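Local structure of citrate lyase, subunit 1 (Methanosaeta concilii, 6HXI) at residues 165-170 with 174-179. The protein forms one subunit of ATP citrate lyase, which probably cleaves citrate with ATP and coenzyme A to acetyl-CoA and oxaloacetate. Numbering follows the deposited sequence.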
ATOM      1  N   GLY C 165      60.778 -34.117 -36.243  1.00 75.53           N
ATOM      2  CA  GLY C 165      62.125 -34.644 -36.445  1.00 77.49           C
ATOM      3  C   GLY C 165      62.409 -35.057 -37.870  1.00 83.04           C
ATOM      4  O   GLY C 165      63.409 -34.617 -38.435  1.00 82.78           O
ATOM      5  N   SER C 166      61.490 -35.847 -38.482  1.00 81.42           N
ATOM      6  CA  SER C 166      61.553 -36.275 -39.885  1.00 82.64           C
ATOM      7  C   SER C 166      61.381 -35.039 -40.819  1.00 86.07           C
ATOM      8  O   SER C 166      60.294 -34.690 -41.292  1.00 83.27           O
ATOM      9  CB  SER C 166      60.533 -37.369 -40.162  1.00 87.13           C
ATOM     10  OG  SER C 166      60.709 -38.428 -39.239  1.00 96.70           O
ATOM     11  N   LYS C 167      62.523 -34.367 -40.999  1.00 84.63           N
ATOM     12  CA  LYS C 167      62.834 -33.164 -41.750  1.00 83.76           C
ATOM     13  C   LYS C 167      64.132 -33.487 -42.550  1.00 93.61           C
ATOM     14  O   LYS C 167      64.469 -34.673 -42.702  1.00 96.18           O
ATOM     15  CB  LYS C 167      63.097 -32.054 -40.730  1.00 83.42           C
ATOM     16  CG  LYS C 167      62.848 -30.638 -41.234  1.00 86.77           C
ATOM     17  CD  LYS C 167      62.429 -29.683 -40.118  1.00 83.16           C
ATOM     18  CE  LYS C 167      63.508 -29.420 -39.090  1.00 81.95           C
ATOM     19  NZ  LYS C 167      63.484 -30.419 -37.989  1.00 86.52           N
ATOM     20  N   LEU C 168      64.858 -32.457 -43.041  1.00 91.43           N
ATOM     21  CA  LEU C 168      66.059 -32.642 -43.856  1.00 94.60           C
ATOM     22  C   LEU C 168      67.240 -33.288 -43.107  1.00100.60           C
ATOM     23  O   LEU C 168      67.665 -32.787 -42.060  1.00 98.80           O
ATOM     24  CB  LEU C 168      66.477 -31.336 -44.541  1.00 94.70           C
ATOM     25  CG  LEU C 168      65.614 -30.963 -45.756  1.00100.15           C
ATOM     26  CD1 LEU C 168      65.293 -29.486 -45.784  1.00 98.77           C
ATOM     27  CD2 LEU C 168      66.232 -31.451 -47.071  1.00105.97           C
ATOM     28  N   PRO C 169      67.756 -34.429 -43.641  1.00101.32           N
ATOM     29  CA  PRO C 169      68.896 -35.111 -42.983  1.00103.15           C
ATOM     30  C   PRO C 169      70.210 -34.337 -43.053  1.00105.72           C
ATOM     31  O   PRO C 169      71.027 -34.462 -42.142  1.00105.57           O
ATOM     32  CB  PRO C 169      68.989 -36.452 -43.721  1.00107.88           C
ATOM     33  CG  PRO C 169      68.392 -36.196 -45.061  1.00112.31           C
ATOM     34  CD  PRO C 169      67.341 -35.138 -44.873  1.00104.69           C
ATOM     35  N   ALA C 170      70.392 -33.521 -44.120  1.00101.49           N
ATOM     36  CA  ALA C 170      71.557 -32.666 -44.378  1.00102.09           C
ATOM     37  C   ALA C 170      71.925 -31.728 -43.210  1.00104.87           C
ATOM     38  O   ALA C 170      73.086 -31.324 -43.098  1.00104.96           O
ATOM     39  CB  ALA C 170      71.338 -31.863 -45.650  1.00102.61           C
ATOM     40  N   ASP C 174      72.945 -31.518 -33.793  1.00108.97           N
ATOM     41  CA  ASP C 174      72.349 -30.573 -32.849  1.00106.19           C
ATOM     42  C   ASP C 174      71.377 -29.642 -33.566  1.00102.58           C
ATOM     43  O   ASP C 174      70.304 -29.379 -33.016  1.00101.24           O
ATOM     44  CB  ASP C 174      73.434 -29.761 -32.111  1.00110.34           C
ATOM     45  CG  ASP C 174      74.433 -30.580 -31.302  1.00128.66           C
ATOM     46  OD1 ASP C 174      73.993 -31.374 -30.438  1.00131.04           O
ATOM     47  OD2 ASP C 174      75.658 -30.374 -31.483  1.00137.30           O
ATOM     48  N   LYS C 175      71.728 -29.180 -34.804  1.00 94.10           N
ATOM     49  CA  LYS C 175      70.889 -28.273 -35.613  1.00 88.97           C
ATOM     50  C   LYS C 175      69.516 -28.849 -35.934  1.00 85.35           C
ATOM     51  O   LYS C 175      68.529 -28.147 -35.720  1.00 81.14           O
ATOM     52  CB  LYS C 175      71.595 -27.785 -36.891  1.00 91.71           C
ATOM     53  CG  LYS C 175      72.252 -26.402 -36.765  1.00105.92           C
ATOM     54  CD  LYS C 175      73.584 -26.419 -35.988  1.00119.19           C
ATOM     55  CE  LYS C 175      74.182 -25.039 -35.832  1.00125.32           C
ATOM     56  NZ  LYS C 175      75.347 -25.041 -34.910  1.00132.82           N
ATOM     57  N   ARG C 176      69.441 -30.132 -36.379  1.00 79.75           N
ATOM     58  CA  ARG C 176      68.168 -30.793 -36.678  1.00 77.14           C
ATOM     59  C   ARG C 176      67.207 -30.751 -35.497  1.00 78.15           C
ATOM     60  O   ARG C 176      66.030 -30.473 -35.708  1.00 76.89           O
ATOM     61  CB  ARG C 176      68.369 -32.228 -37.147  1.00 79.29           C
ATOM     62  CG  ARG C 176      67.147 -32.826 -37.827  1.00 84.25           C
ATOM     63  CD  ARG C 176      67.328 -34.312 -37.989  1.00 92.51           C
ATOM     64  NE  ARG C 176      66.356 -34.865 -38.924  1.00 93.73           N
ATOM     65  CZ  ARG C 176      66.160 -36.163 -39.117  1.00 98.69           C
ATOM     66  NH1 ARG C 176      65.255 -36.580 -39.991  1.00 79.50           N
ATOM     67  NH2 ARG C 176      66.867 -37.056 -38.434  1.00 81.55           N
ATOM     68  N   ALA C 177      67.701 -30.993 -34.264  1.00 74.01           N
ATOM     69  CA  ALA C 177      66.883 -30.942 -33.050  1.00 72.52           C
ATOM     70  C   ALA C 177      66.498 -29.494 -32.695  1.00 73.32           C
ATOM     71  O   ALA C 177      65.390 -29.259 -32.207  1.00 69.52           O
ATOM     72  CB  ALA C 177      67.614 -31.594 -31.890  1.00 75.76           C
ATOM     73  N   LEU C 178      67.411 -28.534 -32.965  1.00 71.26           N
ATOM     74  CA  LEU C 178      67.207 -27.106 -32.692  1.00 69.73           C
ATOM     75  C   LEU C 178      66.185 -26.493 -33.631  1.00 71.15           C
ATOM     76  O   LEU C 178      65.421 -25.636 -33.195  1.00 71.61           O
ATOM     77  CB  LEU C 178      68.530 -26.312 -32.757  1.00 70.98           C
ATOM     78  CG  LEU C 178      69.506 -26.479 -31.593  1.00 77.54           C
ATOM     79  CD1 LEU C 178      70.924 -26.176 -32.034  1.00 79.26           C
ATOM     80  CD2 LEU C 178      69.111 -25.621 -30.405  1.00 78.77           C
ATOM     81  N   VAL C 179      66.162 -26.928 -34.909  1.00 65.78           N
ATOM     82  CA  VAL C 179      65.206 -26.450 -35.915  1.00 63.23           C
ATOM     83  C   VAL C 179      63.828 -27.081 -35.648  1.00 65.98           C
ATOM     84  O   VAL C 179      62.820 -26.393 -35.762  1.00 63.11           O
ATOM     85  CB  VAL C 179      65.688 -26.634 -37.388  1.00 67.03           C
ATOM     86  CG1 VAL C 179      64.696 -26.013 -38.362  1.00 65.19           C
ATOM     87  CG2 VAL C 179      67.061 -26.011 -37.604  1.00 68.05           C
TER
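The R176 guanidinium carries the carbonyl oxygen of G165 over one face: G165 O lies 3.0 Å from R176 NE and 3.2 Å from R176 CZ, yet the angles at NE and NH1 are too poor for hydrogen bonds. K167 O and L168 O approach the same group obliquely. Of these carbonyls, K167 O receives a weak hydrogen bond from R176 NH1 (3.4 Å, 146° at the hydrogen). R176 gets there with CG anti to its backbone nitrogen (chi1 -164°) and the chain extended on to NE, leaving the helix toward the loop. K167 runs the opposite way. Bends at chi3 (66°) and chi4 bring NZ to the helix carbonyl R176 O, a weak bond of 3.4 Å, while K167 CE rests on V179 CG1 at 3.7 Å. F133 of strand 128-134 touches both K167 and V179, so the place where the loop folds back on the start of helix 173-192 packs against the antiparallel sheet of the ATP-grasp region. Within the loop, S166 centres an inverse gamma turn and its OG hydrogen-bonds D163. With only weak bonds across the contact, one in each direction, attraction between the cationic side chains and the backbone carbonyls probably adds to the hold, alongside the apolar contact of K167 CE with V179.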